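Local coordinates for MHP1 (PDB 2JLN), which takes up 5-aryl-substituted hydantoins across the membrane in a sodium-dependent manner, as a transporter of the nucleobase-cation-symport-1 family, at residues V384-R396 and L454-L466. Numbering follows the deposited sequence.
Sequences VRRRRISLHDLYR and LFSEAESRNEDYL
Asn462 binds the backbone of 384-396 with both ends of its amide. Asn462 ND2 donates to Ile389 O at 2.9 Å in a nearly straight bond. Ile389 O lies in the plane of the Asn462 amide, though ND2 is tilted from the plane of that carbonyl. Asn462 OD1 accepts Leu391 N, also at 2.9 Å, on a lone pair. Asparagine suits this place because one flat group supplies a donor and an acceptor to two peptide groups around Ser390, which occupies the N-cap position of the short helix 391-394. A leucine here would probably leave Ile389 O and Leu391 N without these partners and let the turn before the helix shift.

A second polar cluster centres on Asp393 OD1. Serine, a small hydroxyl donor, fits beside this carboxylate: Ser390 OG (2.6 Å from Asp393 OD1) and Ser456 OG (3.1 Å from it) both donate from the same face, while Asp393 OD2 accepts the backbone N of Ile400.

Arginine, flat and charged, can stack and pair at once. Arg388 has CG anti to the backbone N (chi1 -170°) and bends at chi3, laying its guanidinium over one face of Phe455. The planes are 4° apart, a cation-pi stack. Arg388 NH1 makes a 2.7 Å salt bridge to Glu459 OE2, met nearly along its C-O axis but tilted from the guanidinium plane. Arg385 NH1 bonds Leu454 O weakly, its NE being engaged by Asp380.

Among apolar contacts, Tyr465 offers a ring face to the aliphatic CB of Leu391 (CH-pi), and Val384 meets Leu454 through methyls.

The contact joins the chain after helix 371-384 to the C-terminal tail, away from the sodium and substrate sites. Its chemistry suggests that directional bonds set the register, with apolar surface filling in around them.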
ATOM      1  N   VAL A 384      19.707  11.296  10.413  1.00 54.77           N
ATOM      2  CA  VAL A 384      19.976  11.409  11.848  1.00 52.22           C
ATOM      3  C   VAL A 384      20.796  10.228  12.443  1.00 56.17           C
ATOM      4  O   VAL A 384      21.881  10.439  12.966  1.00 60.62           O
ATOM      5  CB  VAL A 384      18.652  11.568  12.624  1.00 49.41           C
ATOM      6  CG1 VAL A 384      18.881  11.513  14.116  1.00 51.98           C
ATOM      7  CG2 VAL A 384      17.977  12.843  12.236  1.00 52.18           C
ATOM      8  N   ARG A 385      20.295   8.998  12.366  1.00 53.09           N
ATOM      9  CA  ARG A 385      20.964   7.865  13.016  1.00 54.32           C
ATOM     10  C   ARG A 385      22.044   7.205  12.160  1.00 57.06           C
ATOM     11  O   ARG A 385      22.876   6.459  12.658  1.00 56.27           O
ATOM     12  CB  ARG A 385      19.939   6.831  13.473  1.00 47.86           C
ATOM     13  CG  ARG A 385      18.858   7.486  14.226  1.00 47.08           C
ATOM     14  CD  ARG A 385      18.221   6.597  15.205  1.00 46.72           C
ATOM     15  NE  ARG A 385      17.025   7.248  15.711  1.00 52.21           N
ATOM     16  CZ  ARG A 385      16.975   7.986  16.811  1.00 48.49           C
ATOM     17  NH1 ARG A 385      18.058   8.144  17.535  1.00 46.98           N
ATOM     18  NH2 ARG A 385      15.836   8.548  17.189  1.00 49.45           N
ATOM     19  N   ARG A 386      22.031   7.490  10.869  1.00 57.88           N
ATOM     20  CA  ARG A 386      23.022   6.923   9.976  1.00 59.12           C
ATOM     21  C   ARG A 386      22.912   5.410   9.944  1.00 56.30           C
ATOM     22  O   ARG A 386      23.914   4.694   9.977  1.00 59.02           O
ATOM     23  CB  ARG A 386      24.423   7.391  10.364  1.00 63.71           C
ATOM     24  CG  ARG A 386      24.594   8.875  10.101  1.00 71.28           C
ATOM     25  CD  ARG A 386      26.008   9.357  10.310  1.00 90.52           C
ATOM     26  NE  ARG A 386      26.175  10.695   9.736  1.00112.47           N
ATOM     27  CZ  ARG A 386      27.208  11.503   9.986  1.00126.34           C
ATOM     28  NH1 ARG A 386      28.179  11.118  10.817  1.00129.73           N
ATOM     29  NH2 ARG A 386      27.269  12.706   9.413  1.00125.35           N
ATOM     30  N   ARG A 387      21.674   4.935   9.861  1.00 55.16           N
ATOM     31  CA  ARG A 387      21.399   3.510   9.728  1.00 54.12           C
ATOM     32  C   ARG A 387      21.830   2.755  10.966  1.00 52.58           C
ATOM     33  O   ARG A 387      21.914   1.555  10.941  1.00 55.67           O
ATOM     34  CB  ARG A 387      22.124   2.932   8.513  1.00 52.95           C
ATOM     35  CG  ARG A 387      21.506   3.270   7.180  1.00 53.01           C
ATOM     36  CD  ARG A 387      22.557   3.144   6.090  1.00 64.70           C
ATOM     37  NE  ARG A 387      21.967   2.943   4.763  1.00 75.36           N
ATOM     38  CZ  ARG A 387      22.656   2.625   3.661  1.00 82.00           C
ATOM     39  NH1 ARG A 387      23.986   2.468   3.712  1.00 83.01           N
ATOM     40  NH2 ARG A 387      22.008   2.462   2.504  1.00 77.01           N
ATOM     41  N   ARG A 388      22.102   3.447  12.057  1.00 53.42           N
ATOM     42  CA  ARG A 388      22.625   2.766  13.229  1.00 54.88           C
ATOM     43  C   ARG A 388      21.543   2.627  14.318  1.00 57.31           C
ATOM     44  O   ARG A 388      21.299   3.542  15.100  1.00 56.69           O
ATOM     45  CB  ARG A 388      23.881   3.491  13.731  1.00 58.72           C
ATOM     46  CG  ARG A 388      24.671   2.754  14.796  1.00 64.71           C
ATOM     47  CD  ARG A 388      26.155   3.077  14.718  1.00 66.16           C
ATOM     48  NE  ARG A 388      26.513   4.331  15.387  1.00 69.91           N
ATOM     49  CZ  ARG A 388      26.806   4.437  16.689  1.00 75.63           C
ATOM     50  NH1 ARG A 388      26.771   3.363  17.483  1.00 73.63           N
ATOM     51  NH2 ARG A 388      27.135   5.622  17.210  1.00 72.36           N
ATOM     52  N   ILE A 389      20.891   1.470  14.367  1.00 55.26           N
ATOM     53  CA  ILE A 389      19.737   1.321  15.239  1.00 51.66           C
ATOM     54  C   ILE A 389      19.898   0.210  16.282  1.00 53.98           C
ATOM     55  O   ILE A 389      20.767  -0.660  16.145  1.00 57.01           O
ATOM     56  CB  ILE A 389      18.514   1.048  14.411  1.00 50.64           C
ATOM     57  CG1 ILE A 389      18.453  -0.413  14.019  1.00 47.60           C
ATOM     58  CG2 ILE A 389      18.561   1.871  13.160  1.00 51.55           C
ATOM     59  CD1 ILE A 389      17.094  -0.795  13.570  1.00 49.42           C
ATOM     60  N   SER A 390      19.070   0.234  17.326  1.00 47.87           N
ATOM     61  CA  SER A 390      19.178  -0.763  18.387  1.00 46.05           C
ATOM     62  C   SER A 390      17.933  -1.639  18.533  1.00 45.90           C
ATOM     63  O   SER A 390      17.034  -1.298  19.276  1.00 46.28           O
ATOM     64  CB  SER A 390      19.507  -0.091  19.724  1.00 44.84           C
ATOM     65  OG  SER A 390      19.530  -1.028  20.783  1.00 43.45           O
ATOM     66  N   LEU A 391      17.881  -2.778  17.853  1.00 44.24           N
ATOM     67  CA  LEU A 391      16.752  -3.674  18.070  1.00 45.66           C
ATOM     68  C   LEU A 391      16.434  -3.901  19.554  1.00 47.15           C
ATOM     69  O   LEU A 391      15.276  -3.932  19.950  1.00 49.34           O
ATOM     70  CB  LEU A 391      16.963  -5.018  17.392  1.00 47.16           C
ATOM     71  CG  LEU A 391      17.301  -5.079  15.916  1.00 45.65           C
ATOM     72  CD1 LEU A 391      16.786  -6.378  15.387  1.00 45.71           C
ATOM     73  CD2 LEU A 391      16.664  -3.973  15.193  1.00 45.23           C
ATOM     74  N   HIS A 392      17.456  -4.068  20.379  1.00 50.13           N
ATOM     75  CA  HIS A 392      17.233  -4.318  21.805  1.00 52.81           C
ATOM     76  C   HIS A 392      16.208  -3.348  22.376  1.00 51.08           C
ATOM     77  O   HIS A 392      15.281  -3.744  23.097  1.00 52.54           O
ATOM     78  CB  HIS A 392      18.563  -4.207  22.573  1.00 57.54           C
ATOM     79  CG  HIS A 392      18.440  -4.378  24.057  1.00 58.24           C
ATOM     80  ND1 HIS A 392      18.254  -5.612  24.655  1.00 60.40           N
ATOM     81  CD2 HIS A 392      18.509  -3.476  25.068  1.00 55.64           C
ATOM     82  CE1 HIS A 392      18.197  -5.456  25.965  1.00 61.09           C
ATOM     83  NE2 HIS A 392      18.339  -4.169  26.242  1.00 59.77           N
ATOM     84  N   ASP A 393      16.371  -2.076  22.041  1.00 48.47           N
ATOM     85  CA  ASP A 393      15.573  -1.033  22.675  1.00 49.03           C
ATOM     86  C   ASP A 393      14.190  -0.852  22.067  1.00 50.27           C
ATOM     87  O   ASP A 393      13.317  -0.299  22.723  1.00 54.02           O
ATOM     88  CB  ASP A 393      16.326   0.300  22.699  1.00 49.95           C
ATOM     89  CG  ASP A 393      17.653   0.218  23.465  1.00 55.21           C
ATOM     90  OD1 ASP A 393      18.506  -0.623  23.083  1.00 54.86           O
ATOM     91  OD2 ASP A 393      17.845   1.002  24.432  1.00 55.30           O
ATOM     92  N   LEU A 394      13.991  -1.316  20.831  1.00 49.29           N
ATOM     93  CA  LEU A 394      12.691  -1.212  20.150  1.00 47.77           C
ATOM     94  C   LEU A 394      11.703  -2.201  20.762  1.00 50.77           C
ATOM     95  O   LEU A 394      10.483  -2.069  20.609  1.00 49.19           O
ATOM     96  CB  LEU A 394      12.806  -1.480  18.637  1.00 41.90           C
ATOM     97  CG  LEU A 394      13.432  -0.417  17.741  1.00 41.57           C
ATOM     98  CD1 LEU A 394      13.802  -0.972  16.418  1.00 44.98           C
ATOM     99  CD2 LEU A 394      12.498   0.699  17.535  1.00 45.72           C
ATOM    100  N   TYR A 395      12.215  -3.204  21.455  1.00 47.60           N
ATOM    101  CA  TYR A 395      11.309  -4.188  21.990  1.00 49.70           C
ATOM    102  C   TYR A 395      11.203  -4.095  23.507  1.00 57.40           C
ATOM    103  O   TYR A 395      10.794  -5.065  24.185  1.00 57.86           O
ATOM    104  CB  TYR A 395      11.729  -5.574  21.542  1.00 49.22           C
ATOM    105  CG  TYR A 395      11.443  -5.821  20.104  1.00 44.06           C
ATOM    106  CD1 TYR A 395      12.424  -5.639  19.148  1.00 42.14           C
ATOM    107  CD2 TYR A 395      10.180  -6.213  19.695  1.00 45.31           C
ATOM    108  CE1 TYR A 395      12.157  -5.855  17.816  1.00 42.54           C
ATOM    109  CE2 TYR A 395       9.894  -6.425  18.356  1.00 43.49           C
ATOM    110  CZ  TYR A 395      10.886  -6.248  17.427  1.00 42.84           C
ATOM    111  OH  TYR A 395      10.612  -6.458  16.107  1.00 43.33           O
ATOM    112  N   ARG A 396      11.548  -2.920  24.035  1.00 54.68           N
ATOM    113  CA  ARG A 396      11.623  -2.734  25.475  1.00 55.60           C
ATOM    114  C   ARG A 396      11.018  -1.408  25.844  1.00 51.60           C
ATOM    115  O   ARG A 396      11.362  -0.401  25.269  1.00 56.73           O
ATOM    116  CB  ARG A 396      13.094  -2.759  25.913  1.00 61.76           C
ATOM    117  CG  ARG A 396      13.377  -3.573  27.182  1.00 64.07           C
ATOM    118  CD  ARG A 396      14.825  -4.032  27.225  1.00 58.70           C
ATOM    119  NE  ARG A 396      15.217  -4.719  25.987  1.00 62.57           N
ATOM    120  CZ  ARG A 396      14.928  -5.993  25.695  1.00 66.25           C
ATOM    121  NH1 ARG A 396      14.234  -6.741  26.551  1.00 67.94           N
ATOM    122  NH2 ARG A 396      15.333  -6.525  24.545  1.00 62.29           N
ATOM    123  N   LEU A 454      21.194   9.085  21.279  1.00 57.86           N
ATOM    124  CA  LEU A 454      20.748   8.623  19.964  1.00 51.09           C
ATOM    125  C   LEU A 454      21.231   7.217  19.642  1.00 57.28           C
ATOM    126  O   LEU A 454      20.753   6.607  18.672  1.00 59.63           O
ATOM    127  CB  LEU A 454      21.255   9.540  18.852  1.00 50.96           C
ATOM    128  CG  LEU A 454      20.793  10.990  18.776  1.00 51.64           C
ATOM    129  CD1 LEU A 454      21.348  11.641  17.515  1.00 50.73           C
ATOM    130  CD2 LEU A 454      19.273  11.093  18.858  1.00 50.15           C
ATOM    131  N   PHE A 455      22.195   6.702  20.409  1.00 57.01           N
ATOM    132  CA  PHE A 455      22.694   5.339  20.150  1.00 57.61           C
ATOM    133  C   PHE A 455      22.756   4.551  21.439  1.00 55.76           C
ATOM    134  O   PHE A 455      22.581   5.124  22.507  1.00 57.55           O
ATOM    135  CB  PHE A 455      24.037   5.356  19.414  1.00 56.27           C
ATOM    136  CG  PHE A 455      24.014   6.178  18.155  1.00 57.54           C
ATOM    137  CD1 PHE A 455      24.359   7.520  18.182  1.00 56.60           C
ATOM    138  CD2 PHE A 455      23.608   5.626  16.953  1.00 60.60           C
ATOM    139  CE1 PHE A 455      24.318   8.293  17.041  1.00 55.76           C
ATOM    140  CE2 PHE A 455      23.569   6.397  15.795  1.00 61.17           C
ATOM    141  CZ  PHE A 455      23.930   7.733  15.839  1.00 58.65           C
ATOM    142  N   SER A 456      22.948   3.240  21.356  1.00 54.21           N
ATOM    143  CA  SER A 456      22.974   2.447  22.586  1.00 57.92           C
ATOM    144  C   SER A 456      23.945   1.269  22.551  1.00 61.97           C
ATOM    145  O   SER A 456      24.261   0.723  21.489  1.00 62.37           O
ATOM    146  CB  SER A 456      21.562   1.998  23.001  1.00 57.38           C
ATOM    147  OG  SER A 456      21.322   0.626  22.750  1.00 56.76           O
ATOM    148  N   GLU A 457      24.429   0.892  23.727  1.00 63.55           N
ATOM    149  CA  GLU A 457      25.365  -0.214  23.814  1.00 69.79           C
ATOM    150  C   GLU A 457      24.719  -1.541  23.401  1.00 66.92           C
ATOM    151  O   GLU A 457      25.383  -2.408  22.816  1.00 66.27           O
ATOM    152  CB  GLU A 457      25.929  -0.322  25.227  1.00 76.48           C
ATOM    153  CG  GLU A 457      26.604   0.940  25.706  1.00 89.13           C
ATOM    154  CD  GLU A 457      27.648   0.673  26.786  1.00106.93           C
ATOM    155  OE1 GLU A 457      27.311   0.043  27.823  1.00105.71           O
ATOM    156  OE2 GLU A 457      28.811   1.101  26.593  1.00111.44           O
ATOM    157  N   ALA A 458      23.430  -1.697  23.701  1.00 60.85           N
ATOM    158  CA  ALA A 458      22.764  -2.972  23.490  1.00 58.35           C
ATOM    159  C   ALA A 458      22.651  -3.262  22.004  1.00 59.36           C
ATOM    160  O   ALA A 458      22.212  -4.339  21.587  1.00 59.66           O
ATOM    161  CB  ALA A 458      21.394  -2.980  24.159  1.00 56.42           C
ATOM    162  N   GLU A 459      23.069  -2.296  21.198  1.00 56.79           N
ATOM    163  CA  GLU A 459      22.982  -2.459  19.763  1.00 57.53           C
ATOM    164  C   GLU A 459      23.937  -3.515  19.240  1.00 59.47           C
ATOM    165  O   GLU A 459      23.974  -3.806  18.043  1.00 59.75           O
ATOM    166  CB  GLU A 459      23.271  -1.150  19.073  1.00 58.03           C
ATOM    167  CG  GLU A 459      24.710  -0.859  18.918  1.00 62.40           C
ATOM    168  CD  GLU A 459      24.942  -0.061  17.666  1.00 74.11           C
ATOM    169  OE1 GLU A 459      24.665  -0.612  16.562  1.00 68.45           O
ATOM    170  OE2 GLU A 459      25.372   1.119  17.794  1.00 77.79           O
ATOM    171  N   SER A 460      24.720  -4.090  20.137  1.00 60.06           N
ATOM    172  CA  SER A 460      25.628  -5.140  19.739  1.00 58.64           C
ATOM    173  C   SER A 460      24.905  -6.485  19.718  1.00 57.23           C
ATOM    174  O   SER A 460      25.394  -7.440  19.120  1.00 59.85           O
ATOM    175  CB  SER A 460      26.845  -5.168  20.651  1.00 59.30           C
ATOM    176  OG  SER A 460      26.436  -5.060  22.001  1.00 65.57           O
ATOM    177  N   ARG A 461      23.729  -6.560  20.333  1.00 55.28           N
ATOM    178  CA  ARG A 461      22.927  -7.790  20.237  1.00 60.33           C
ATOM    179  C   ARG A 461      22.076  -7.909  18.934  1.00 61.75           C
ATOM    180  O   ARG A 461      21.311  -8.878  18.774  1.00 59.82           O
ATOM    181  CB  ARG A 461      22.039  -7.984  21.483  1.00 58.74           C
ATOM    182  CG  ARG A 461      22.726  -7.654  22.816  1.00 60.66           C
ATOM    183  CD  ARG A 461      22.034  -8.294  24.037  1.00 60.13           C
ATOM    184  NE  ARG A 461      20.578  -8.406  23.909  1.00 65.82           N
ATOM    185  CZ  ARG A 461      19.925  -9.536  23.588  1.00 72.75           C
ATOM    186  NH1 ARG A 461      20.603 -10.678  23.356  1.00 65.82           N
ATOM    187  NH2 ARG A 461      18.585  -9.531  23.493  1.00 65.59           N
ATOM    188  N   ASN A 462      22.210  -6.944  18.013  1.00 56.82           N
ATOM    189  CA  ASN A 462      21.350  -6.904  16.819  1.00 54.34           C
ATOM    190  C   ASN A 462      21.358  -8.215  16.031  1.00 55.75           C
ATOM    191  O   ASN A 462      20.323  -8.688  15.552  1.00 53.98           O
ATOM    192  CB  ASN A 462      21.745  -5.754  15.876  1.00 52.44           C
ATOM    193  CG  ASN A 462      21.112  -4.426  16.249  1.00 50.87           C
ATOM    194  OD1 ASN A 462      20.156  -4.364  17.026  1.00 51.99           O
ATOM    195  ND2 ASN A 462      21.646  -3.350  15.688  1.00 47.92           N
ATOM    196  N   GLU A 463      22.541  -8.794  15.884  1.00 56.14           N
ATOM    197  CA  GLU A 463      22.691  -9.941  15.021  1.00 54.29           C
ATOM    198  C   GLU A 463      22.180 -11.189  15.725  1.00 57.78           C
ATOM    199  O   GLU A 463      21.859 -12.195  15.088  1.00 56.39           O
ATOM    200  CB  GLU A 463      24.141 -10.070  14.588  1.00 54.40           C
ATOM    201  CG  GLU A 463      24.588  -8.958  13.653  1.00 50.58           C
ATOM    202  CD  GLU A 463      24.056  -9.143  12.240  1.00 59.04           C
ATOM    203  OE1 GLU A 463      23.709 -10.288  11.876  1.00 57.98           O
ATOM    204  OE2 GLU A 463      23.987  -8.145  11.483  1.00 61.91           O
ATOM    205  N   ASP A 464      22.075 -11.099  17.046  1.00 58.92           N
ATOM    206  CA  ASP A 464      21.434 -12.139  17.840  1.00 57.75           C
ATOM    207  C   ASP A 464      19.992 -12.356  17.404  1.00 53.20           C
ATOM    208  O   ASP A 464      19.538 -13.489  17.345  1.00 54.10           O
ATOM    209  CB  ASP A 464      21.434 -11.766  19.320  1.00 62.29           C
ATOM    210  CG  ASP A 464      22.768 -12.021  20.009  1.00 65.02           C
ATOM    211  OD1 ASP A 464      23.726 -12.518  19.370  1.00 64.58           O
ATOM    212  OD2 ASP A 464      22.840 -11.707  21.219  1.00 65.22           O
ATOM    213  N   TYR A 465      19.267 -11.271  17.125  1.00 52.74           N
ATOM    214  CA  TYR A 465      17.869 -11.354  16.669  1.00 51.11           C
ATOM    215  C   TYR A 465      17.660 -12.017  15.304  1.00 53.13           C
ATOM    216  O   TYR A 465      16.597 -12.588  15.038  1.00 50.41           O
ATOM    217  CB  TYR A 465      17.242  -9.965  16.626  1.00 48.85           C
ATOM    218  CG  TYR A 465      16.977  -9.395  17.976  1.00 46.89           C
ATOM    219  CD1 TYR A 465      17.964  -8.731  18.662  1.00 48.59           C
ATOM    220  CD2 TYR A 465      15.737  -9.543  18.578  1.00 45.50           C
ATOM    221  CE1 TYR A 465      17.720  -8.216  19.915  1.00 54.25           C
ATOM    222  CE2 TYR A 465      15.478  -9.034  19.830  1.00 48.09           C
ATOM    223  CZ  TYR A 465      16.472  -8.364  20.497  1.00 52.75           C
ATOM    224  OH  TYR A 465      16.249  -7.845  21.751  1.00 54.33           O
ATOM    225  N   LEU A 466      18.670 -11.932  14.442  1.00 54.39           N
ATOM    226  CA  LEU A 466      18.561 -12.421  13.072  1.00 53.50           C
ATOM    227  C   LEU A 466      19.308 -13.717  12.749  1.00 56.91           C
ATOM    228  O   LEU A 466      18.757 -14.589  12.060  1.00 60.87           O
ATOM    229  CB  LEU A 466      19.027 -11.340  12.111  1.00 50.07           C
ATOM    230  CG  LEU A 466      18.214 -10.111  12.380  1.00 49.15           C
ATOM    231  CD1 LEU A 466      18.737  -8.964  11.531  1.00 50.19           C
ATOM    232  CD2 LEU A 466      16.773 -10.488  12.072  1.00 47.74           C
TER